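Local coordinates for dnab-like replicative helicase (Bacillus phage SPP1, PDB 3BH0), which probably unwinds duplex DNA at the replication fork as a DnaB-family helicase driven by ATP hydrolysis, this chain being its ATPase domain, at residues 63-68 with 86-91. Numbering follows the deposited sequence.
Sequences YGYKRR and LKQAKN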
loop_
_atom_site.group_PDB
_atom_site.type_symbol
_atom_site.label_atom_id
_atom_site.label_comp_id
_atom_site.label_asym_id
_atom_site.label_seq_id
_atom_site.Cartn_x
_atom_site.Cartn_y
_atom_site.Cartn_z
ATOM N N TYR A 63 4.452 12.388 7.441
ATOM C CA TYR A 63 4.500 12.214 8.905
ATOM C C TYR A 63 3.756 10.960 9.360
ATOM O O TYR A 63 3.355 10.839 10.517
ATOM C CB TYR A 63 4.118 13.497 9.693
ATOM C CG TYR A 63 5.278 14.492 9.737
ATOM C CD1 TYR A 63 5.295 15.616 8.907
ATOM C CD2 TYR A 63 6.392 14.262 10.559
ATOM C CE1 TYR A 63 6.365 16.508 8.920
ATOM C CE2 TYR A 63 7.468 15.151 10.579
ATOM C CZ TYR A 63 7.444 16.272 9.762
ATOM O OH TYR A 63 8.512 17.147 9.767
ATOM N N GLY A 64 3.627 10.012 8.424
ATOM C CA GLY A 64 2.900 8.762 8.639
ATOM C C GLY A 64 1.484 8.834 8.103
ATOM O O GLY A 64 0.947 9.929 7.867
ATOM N N TYR A 65 0.882 7.664 7.893
ATOM C CA TYR A 65 -0.503 7.592 7.456
ATOM C C TYR A 65 -1.408 7.835 8.637
ATOM O O TYR A 65 -1.174 7.323 9.712
ATOM C CB TYR A 65 -0.827 6.239 6.802
ATOM C CG TYR A 65 -0.021 5.938 5.557
ATOM C CD1 TYR A 65 0.081 6.872 4.513
ATOM C CD2 TYR A 65 0.646 4.720 5.424
ATOM C CE1 TYR A 65 0.821 6.599 3.378
ATOM C CE2 TYR A 65 1.395 4.437 4.286
ATOM C CZ TYR A 65 1.477 5.375 3.265
ATOM O OH TYR A 65 2.222 5.074 2.137
ATOM N N LYS A 66 -2.443 8.631 8.421
ATOM C CA LYS A 66 -3.361 9.005 9.492
ATOM C C LYS A 66 -4.575 8.094 9.473
ATOM O O LYS A 66 -5.067 7.725 8.409
ATOM C CB LYS A 66 -3.833 10.467 9.347
ATOM C CG LYS A 66 -2.735 11.509 9.057
ATOM C CD LYS A 66 -1.629 11.549 10.122
ATOM C CE LYS A 66 -0.572 12.579 9.740
ATOM N NZ LYS A 66 0.782 12.084 10.109
ATOM N N ARG A 67 -5.053 7.767 10.666
ATOM C CA ARG A 67 -6.306 7.055 10.871
ATOM C C ARG A 67 -7.456 7.378 9.887
ATOM O O ARG A 67 -8.356 6.573 9.709
ATOM C CB ARG A 67 -6.774 7.275 12.311
ATOM C CG ARG A 67 -5.762 6.865 13.379
ATOM C CD ARG A 67 -6.233 5.634 14.165
ATOM N NE ARG A 67 -5.558 5.516 15.463
ATOM C CZ ARG A 67 -5.949 4.718 16.463
ATOM N NH1 ARG A 67 -7.034 3.949 16.338
ATOM N NH2 ARG A 67 -5.247 4.687 17.598
ATOM N N ARG A 68 -7.451 8.516 9.220
ATOM C CA ARG A 68 -8.542 8.755 8.263
ATOM C C ARG A 68 -8.172 8.576 6.768
ATOM O O ARG A 68 -9.049 8.591 5.890
ATOM C CB ARG A 68 -9.159 10.144 8.531
ATOM C CG ARG A 68 -8.456 11.334 7.879
ATOM C CD ARG A 68 -9.292 11.920 6.728
ATOM N NE ARG A 68 -8.525 12.920 5.985
ATOM C CZ ARG A 68 -8.969 13.626 4.946
ATOM N NH1 ARG A 68 -10.196 13.470 4.470
ATOM N NH2 ARG A 68 -8.166 14.507 4.372
ATOM N N LEU A 86 3.666 -4.875 -0.341
ATOM C CA LEU A 86 4.005 -5.887 0.673
ATOM C C LEU A 86 5.138 -5.413 1.564
ATOM O O LEU A 86 5.153 -5.686 2.760
ATOM C CB LEU A 86 4.307 -7.266 0.062
ATOM C CG LEU A 86 3.106 -8.008 -0.554
ATOM C CD1 LEU A 86 3.562 -9.126 -1.435
ATOM C CD2 LEU A 86 2.101 -8.530 0.471
ATOM N N LYS A 87 6.066 -4.665 0.985
ATOM C CA LYS A 87 7.179 -4.129 1.751
ATOM C C LYS A 87 6.590 -3.274 2.871
ATOM O O LYS A 87 6.800 -3.556 4.048
ATOM C CB LYS A 87 8.125 -3.363 0.830
ATOM C CG LYS A 87 9.321 -2.734 1.501
ATOM C CD LYS A 87 10.220 -3.756 2.152
ATOM C CE LYS A 87 11.284 -3.049 2.980
ATOM N NZ LYS A 87 12.272 -4.042 3.480
ATOM N N GLN A 88 5.803 -2.273 2.480
ATOM C CA GLN A 88 5.008 -1.455 3.396
ATOM C C GLN A 88 4.228 -2.259 4.422
ATOM O O GLN A 88 4.304 -1.969 5.613
ATOM C CB GLN A 88 4.048 -0.542 2.630
ATOM C CG GLN A 88 4.741 0.552 1.860
ATOM C CD GLN A 88 3.887 1.786 1.656
ATOM O OE1 GLN A 88 3.942 2.417 0.600
ATOM N NE2 GLN A 88 3.095 2.144 2.657
ATOM N N ALA A 89 3.487 -3.267 3.971
ATOM C CA ALA A 89 2.689 -4.079 4.885
ATOM C C ALA A 89 3.529 -4.607 6.043
ATOM O O ALA A 89 3.104 -4.574 7.196
ATOM C CB ALA A 89 2.015 -5.225 4.149
ATOM N N LYS A 90 4.733 -5.077 5.737
ATOM C CA LYS A 90 5.575 -5.694 6.745
ATOM C C LYS A 90 6.198 -4.642 7.645
ATOM O O LYS A 90 6.335 -4.869 8.845
ATOM C CB LYS A 90 6.639 -6.574 6.090
ATOM C CG LYS A 90 7.147 -7.722 6.984
ATOM C CD LYS A 90 8.521 -7.405 7.524
ATOM C CE LYS A 90 8.991 -8.441 8.532
ATOM N NZ LYS A 90 10.443 -8.165 8.839
ATOM N N ASN A 91 6.557 -3.500 7.060
ATOM C CA ASN A 91 7.082 -2.346 7.784
ATOM C C ASN A 91 6.115 -1.777 8.817
ATOM O O ASN A 91 6.520 -1.380 9.911
ATOM C CB ASN A 91 7.438 -1.241 6.798
ATOM C CG ASN A 91 8.771 -1.456 6.144
ATOM O OD1 ASN A 91 9.536 -2.339 6.535
ATOM N ND2 ASN A 91 9.073 -0.636 5.147
#
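The phenol ring of Tyr65 and the side-chain amide of Gln88 are two flat groups that meet edge on, their planes only 11° apart, with neither laid over the other's face. Gln88 comes to the ring close to its plane, at the corner formed by CE2 and the hydroxyl. As modelled, NE2 of Gln88 lies 3.1 Å from OH of Tyr65. The amide is probably turned over in the model, however; turned back, it would set its oxygen towards the hydroxyl, and a hydrogen bond may then form. What can be relied on is the place of the amide group as a whole: CD of Gln88 is 3.7 Å from OH of Tyr65.

Two long side chains here span a wide gap, for the CA atoms of Tyr65 and Gln88 are 11.3 Å apart, an instance of distant backbones meeting through the ends of long side chains. In Gln88, CG is anti to the carbonyl carbon (chi1 -69°) and the chain beyond it is extended, which carries the amide out from the helix to the phenol. The two side chains cross at about a right angle although their flat ends are almost coplanar. The Tyr65 hydroxyl is also hydrogen-bonded to OE1 of Glu261, so this buried group is satisfied whichever way the Gln88 amide is turned.

Bridging across Tyr65 in sequence, NZ of Lys66 donates to O of Gly64 at 3.1 Å, from above the carbonyl plane. Through Tyr65 and Gln88 the loop between helix 56-62 and strand 70-74 meets helix 81-93, which follows what is probably the Walker A P-loop. The Tyr65 ring also rests on Val223 and Ile225 of strand 223-228 and on Ile259 of strand 259-265, while Gln88 touches Glu261 of that last strand.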